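Long-range contacts in beta-galactosidase (Bacteroides thetaiotaomicron, PDB 5MUJ), which probably acts as an arabinofuranosidase on side chain B of the plant pectin rhamnogalacturonan II, which it binds here: residues A[62-67]-A[334-339]; A[98-103]-A[345-350]. One frame throughout, in Å; residues are numbered along the deposited sequence.

Contact 1 (A[62-67]-A[334-339]). With RAM (alpha-L-rhamnopyranose), chain B.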
# COMPACT_ATOMS: atom_id res chain seq x y z
N CYS A 62 -3.31 -4.94 -2.43
CA CYS A 62 -2.94 -4.11 -1.30
C CYS A 62 -2.50 -4.91 -0.08
O CYS A 62 -3.12 -4.82 0.95
CB CYS A 62 -4.10 -3.19 -0.87
SG CYS A 62 -4.76 -2.05 -2.10
N PRO A 63 -1.46 -5.76 -0.24
CA PRO A 63 -0.91 -6.47 0.87
C PRO A 63 -0.22 -5.63 1.94
O PRO A 63 0.56 -4.70 1.62
CB PRO A 63 0.13 -7.39 0.22
CG PRO A 63 0.61 -6.60 -0.96
CD PRO A 63 -0.66 -5.98 -1.47
N THR A 64 -0.48 -5.99 3.19
CA THR A 64 0.33 -5.54 4.30
C THR A 64 0.71 -6.79 5.08
O THR A 64 -0.18 -7.52 5.53
CB THR A 64 -0.43 -4.56 5.21
OG1 THR A 64 -1.04 -3.54 4.43
CG2 THR A 64 0.49 -3.88 6.22
N VAL A 65 2.00 -7.01 5.23
CA VAL A 65 2.49 -8.26 5.89
C VAL A 65 3.14 -7.92 7.22
O VAL A 65 3.96 -7.01 7.33
CB VAL A 65 3.47 -9.09 5.03
CG1 VAL A 65 4.03 -10.30 5.82
CG2 VAL A 65 2.80 -9.57 3.76
N PHE A 66 2.78 -8.71 8.22
CA PHE A 66 3.34 -8.55 9.54
C PHE A 66 3.40 -9.88 10.31
O PHE A 66 2.89 -10.88 9.85
CB PHE A 66 2.57 -7.48 10.32
CG PHE A 66 1.08 -7.71 10.37
CD1 PHE A 66 0.30 -7.37 9.27
CD2 PHE A 66 0.45 -8.20 11.51
CE1 PHE A 66 -1.07 -7.58 9.29
CE2 PHE A 66 -0.91 -8.37 11.54
CZ PHE A 66 -1.67 -8.04 10.43
N ARG A 67 4.04 -9.85 11.46
CA ARG A 67 4.32 -11.08 12.24
C ARG A 67 3.79 -10.92 13.67
O ARG A 67 3.94 -9.87 14.26
CB ARG A 67 5.84 -11.31 12.20
CG ARG A 67 6.53 -12.06 13.31
CD ARG A 67 6.51 -13.57 13.12
NE ARG A 67 7.87 -14.14 13.06
CZ ARG A 67 8.76 -14.16 14.06
NH1 ARG A 67 8.50 -13.63 15.25
NH2 ARG A 67 9.96 -14.70 13.84
N LYS A 334 2.70 -2.15 -6.64
CA LYS A 334 2.31 -1.96 -5.24
C LYS A 334 3.19 -2.86 -4.43
O LYS A 334 3.52 -3.93 -4.92
CB LYS A 334 0.82 -2.11 -5.00
CG LYS A 334 -0.02 -1.30 -5.99
CD LYS A 334 -1.47 -1.34 -5.63
CE LYS A 334 -2.30 -0.58 -6.64
NZ LYS A 334 -3.73 -0.65 -6.28
N SER A 335 3.70 -2.40 -3.30
CA SER A 335 4.74 -3.13 -2.54
C SER A 335 4.43 -3.36 -1.09
O SER A 335 3.86 -2.53 -0.38
CB SER A 335 6.06 -2.35 -2.59
OG SER A 335 6.49 -2.14 -3.92
N TYR A 336 4.84 -4.54 -0.64
CA TYR A 336 5.19 -4.75 0.75
C TYR A 336 6.37 -5.71 0.79
O TYR A 336 6.35 -6.73 0.13
CB TYR A 336 4.00 -5.27 1.56
CG TYR A 336 4.03 -4.76 2.96
CD1 TYR A 336 4.82 -5.37 3.94
CD2 TYR A 336 3.31 -3.58 3.32
CE1 TYR A 336 4.89 -4.86 5.21
CE2 TYR A 336 3.37 -3.09 4.60
CZ TYR A 336 4.16 -3.73 5.55
OH TYR A 336 4.25 -3.28 6.85
N VAL A 337 7.41 -5.35 1.53
CA VAL A 337 8.70 -6.04 1.46
C VAL A 337 9.12 -6.55 2.86
O VAL A 337 9.14 -5.81 3.85
CB VAL A 337 9.79 -5.13 0.84
CG1 VAL A 337 11.06 -5.91 0.55
CG2 VAL A 337 9.30 -4.50 -0.45
N ILE A 338 9.45 -7.83 2.94
CA ILE A 338 9.89 -8.41 4.18
C ILE A 338 11.28 -8.94 3.91
O ILE A 338 11.46 -9.67 2.94
CB ILE A 338 9.00 -9.60 4.60
CG1 ILE A 338 7.54 -9.18 4.82
CG2 ILE A 338 9.54 -10.26 5.85
CD1 ILE A 338 7.30 -8.24 5.99
N LYS A 339 12.27 -8.55 4.72
CA LYS A 339 13.51 -9.32 4.79
C LYS A 339 13.53 -10.20 6.05
O LYS A 339 13.52 -9.71 7.17
CB LYS A 339 14.76 -8.44 4.74
CG LYS A 339 16.02 -9.29 4.66
CD LYS A 339 17.31 -8.56 4.37
CE LYS A 339 18.44 -9.58 4.25
NZ LYS A 339 19.73 -8.92 3.99
C1 RAM B . -5.60 2.88 -10.43
C2 RAM B . -5.58 2.12 -9.12
C3 RAM B . -5.40 0.64 -9.43
C4 RAM B . -4.09 0.49 -10.22
C5 RAM B . -3.97 1.35 -11.48
C6 RAM B . -2.53 1.46 -11.96
O2 RAM B . -4.50 2.64 -8.31
O3 RAM B . -5.38 -0.16 -8.25
O4 RAM B . -4.00 -0.86 -10.66
O5 RAM B . -4.55 2.67 -11.39
O HOH W 1 1.00 -3.04 -0.61

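Contact 2 (A[98-103]-A[345-350])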
# COMPACT_ATOMS: atom_id res chain seq x y z
N ASP A 98 2.68 -19.73 7.63
CA ASP A 98 3.86 -20.18 8.39
C ASP A 98 5.18 -19.96 7.67
O ASP A 98 6.24 -20.11 8.30
CB ASP A 98 3.74 -21.68 8.73
CG ASP A 98 2.56 -21.99 9.61
OD1 ASP A 98 2.42 -21.40 10.70
OD2 ASP A 98 1.78 -22.88 9.22
N ASN A 99 5.16 -19.67 6.36
CA ASN A 99 6.43 -19.66 5.61
C ASN A 99 6.61 -18.49 4.65
O ASN A 99 7.51 -18.51 3.80
CB ASN A 99 6.61 -21.00 4.85
CG ASN A 99 5.60 -21.18 3.75
OD1 ASN A 99 4.70 -20.34 3.58
ND2 ASN A 99 5.70 -22.27 3.02
N LEU A 100 5.75 -17.48 4.82
CA LEU A 100 5.62 -16.30 3.90
C LEU A 100 5.17 -16.58 2.45
O LEU A 100 4.88 -15.64 1.72
CB LEU A 100 6.88 -15.42 3.90
CG LEU A 100 7.20 -14.68 5.20
CD1 LEU A 100 8.65 -14.25 5.30
CD2 LEU A 100 6.26 -13.48 5.25
N LEU A 101 5.02 -17.84 2.05
CA LEU A 101 4.77 -18.20 0.66
C LEU A 101 3.37 -18.76 0.43
O LEU A 101 2.72 -18.45 -0.57
CB LEU A 101 5.81 -19.26 0.22
CG LEU A 101 7.26 -18.77 0.25
CD1 LEU A 101 8.21 -19.99 0.04
CD2 LEU A 101 7.49 -17.61 -0.76
N ASP A 102 2.98 -19.68 1.33
CA ASP A 102 1.70 -20.37 1.35
C ASP A 102 0.78 -19.69 2.36
O ASP A 102 1.09 -19.63 3.57
CB ASP A 102 1.87 -21.84 1.75
CG ASP A 102 2.64 -22.65 0.72
OD1 ASP A 102 3.88 -22.67 0.76
OD2 ASP A 102 2.00 -23.26 -0.15
N TRP A 103 -0.37 -19.28 1.86
CA TRP A 103 -1.29 -18.37 2.59
C TRP A 103 -2.67 -18.98 2.72
O TRP A 103 -3.18 -19.61 1.77
CB TRP A 103 -1.41 -16.97 1.90
CG TRP A 103 -0.14 -16.23 2.04
CD1 TRP A 103 0.94 -16.27 1.18
CD2 TRP A 103 0.25 -15.40 3.13
NE1 TRP A 103 1.98 -15.52 1.70
CE2 TRP A 103 1.57 -14.97 2.89
CE3 TRP A 103 -0.38 -14.99 4.30
CZ2 TRP A 103 2.27 -14.20 3.81
CZ3 TRP A 103 0.31 -14.23 5.17
CH2 TRP A 103 1.60 -13.82 4.92
N TYR A 345 11.47 -10.82 0.48
CA TYR A 345 10.19 -11.19 -0.11
C TYR A 345 9.49 -9.88 -0.47
O TYR A 345 9.19 -9.09 0.42
CB TYR A 345 9.30 -11.98 0.87
CG TYR A 345 9.91 -13.26 1.43
CD1 TYR A 345 10.88 -13.23 2.43
CD2 TYR A 345 9.46 -14.50 0.99
CE1 TYR A 345 11.44 -14.41 2.93
CE2 TYR A 345 10.00 -15.67 1.50
CZ TYR A 345 10.96 -15.61 2.47
OH TYR A 345 11.51 -16.78 2.99
N HIS A 346 9.22 -9.69 -1.75
CA HIS A 346 8.56 -8.51 -2.24
C HIS A 346 7.15 -8.93 -2.69
O HIS A 346 7.00 -9.57 -3.72
CB HIS A 346 9.35 -7.89 -3.37
CG HIS A 346 8.90 -6.49 -3.73
ND1 HIS A 346 9.80 -5.53 -4.13
CD2 HIS A 346 7.66 -5.91 -3.85
CE1 HIS A 346 9.15 -4.40 -4.43
NE2 HIS A 346 7.87 -4.60 -4.27
N PHE A 347 6.14 -8.54 -1.88
CA PHE A 347 4.75 -8.79 -2.20
C PHE A 347 4.20 -7.68 -3.09
O PHE A 347 4.47 -6.49 -2.83
CB PHE A 347 3.91 -8.88 -0.91
CG PHE A 347 4.31 -10.03 -0.02
CD1 PHE A 347 5.41 -9.92 0.83
CD2 PHE A 347 3.61 -11.24 -0.05
CE1 PHE A 347 5.80 -10.99 1.66
CE2 PHE A 347 4.02 -12.31 0.76
CZ PHE A 347 5.10 -12.17 1.61
N TYR A 348 3.47 -8.03 -4.13
CA TYR A 348 2.98 -7.02 -5.08
C TYR A 348 1.68 -7.45 -5.70
O TYR A 348 1.29 -8.61 -5.53
CB TYR A 348 4.02 -6.73 -6.15
CG TYR A 348 4.32 -7.84 -7.17
CD1 TYR A 348 5.27 -8.86 -6.89
CD2 TYR A 348 3.63 -7.93 -8.34
CE1 TYR A 348 5.55 -9.81 -7.84
CE2 TYR A 348 3.89 -8.91 -9.30
CZ TYR A 348 4.85 -9.89 -9.01
OH TYR A 348 5.15 -10.88 -9.95
N CYS A 349 0.98 -6.53 -6.34
CA CYS A 349 -0.30 -6.82 -6.99
C CYS A 349 -0.04 -7.10 -8.46
O CYS A 349 0.57 -6.27 -9.16
CB CYS A 349 -1.29 -5.66 -6.83
SG CYS A 349 -2.82 -5.87 -7.78
N ALA A 350 -0.46 -8.29 -8.91
CA ALA A 350 -0.27 -8.75 -10.26
C ALA A 350 -1.59 -8.63 -10.99
O ALA A 350 -2.61 -9.12 -10.47
CB ALA A 350 0.16 -10.23 -10.20
O HOH W 2 10.05 -19.17 3.26

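Contact 1 (A[62-67]-A[334-339])
Tyr336 lays its ring against Thr64 and Val65 where the innermost strands of two adjacent blades meet in what appears to be a five-bladed beta-propeller. The short segments run nearly parallel, 13° apart, with their axes 6.6 Å from each other. One face of the ring covers the backbone of the other strand: Thr64 CA makes a CH-pi contact, 4.0 Å from the centroid, and Val65 N lies over the same face. Thr64 CG2, anti to its backbone N, touches Tyr336 CE2 at 3.4 Å, and Val65 O lies 3.2 Å from Tyr336 CE1. Further along, Val65 CG1 packs on Ile338 CG1 at 3.8 Å, the two side chains crossing at about a right angle. Replacing Tyr336 by an alanine would probably open a gap between the blades and leave the Thr64-Val65 backbone without its aromatic cover. At the other end, the extended Lys334 side chain brings NZ within 2.6 Å of rhamnose O3, a hydrogen bond, while Asp61 makes a salt bridge with the same nitrogen. The two strands head different sheets, with 59-68 paired to strand 71-79 and 331-340 to strand 343-351; His275 also meets the Tyr336 ring.

Contact 2 (A[98-103]-A[345-350])
Asn99 reaches Tyr345 through a water molecule, which donates to Asn99 O at 2.7 Å and lies 2.8 Å from Tyr345 OH. The Asn99 side chain serves the loop itself. Its OD1 accepts from Leu101 N, forming an Asx turn, and from Asp102 N at 2.9 Å. The Asp102 bond is nearly straight (174°) and falls on a lone pair in the amide plane, whereas Leu101 N stands well above that plane. Leu100, next in line, carries most of the packing. Its CG stands anti to its carbonyl carbon (chi1 -66°), and from there the two branches part: CD1 lies over one face of the Tyr345 ring, a CH-pi contact 3.8 Å from the centroid, while CD2 meets Phe347 CZ at 4.0 Å. Leu100 O approaches the edge of the Phe347 ring, 3.5 Å from CZ. Leu101 adds its CD2 at the edge of the Tyr345 ring, in plane and 3.9 Å from CE2, so that two leucines hold this ring, one over a face and one at its rim. Asp102 turns back to the loop, where its OD1 accepts from Asn99 ND2. Trp103 closes the segment: its NE1 donates to Leu100 O at 2.9 Å, with the donor above the carbonyl plane, and its side chain crosses that of Phe347 obliquely, NE1 meeting the ring edge at CE2 and CZ2 packing on the same atom. Outside the two segments, Met74 touches both Trp103 and Phe347. Direct contacts are thus mainly apolar and aromatic, with Leu100 O and Trp103 NE1 as polar atoms at the Phe347 edge, while water bridges Asn99 to Tyr345. The nearly straight Asn99-Asp102 bonds are likely to keep the loop in shape, the more bent indole bond adding to them.

In the fold
The two contacts join the same pair of neighbouring sheets at different depths: contact 1 links their innermost strands, and contact 2 sets the loop after strand 90-97 against the next strand out, 343-351. Their centres are 8 Å apart. Strands 331-340 and 343-351 are neighbours, with Tyr336 O 2.7 Å from Phe347 N and Ile338 O 2.7 Å from Tyr345 N, both probable hydrogen bonds. The side chain of Val65 lies between them, touching Leu100 and Phe347. Contact 1 reaches the glycan directly through Lys334. Segment 345-350 has a second-shell connection: Cys349 O is hydrogen-bonded to His333, whose other ring nitrogen binds the rhamnose.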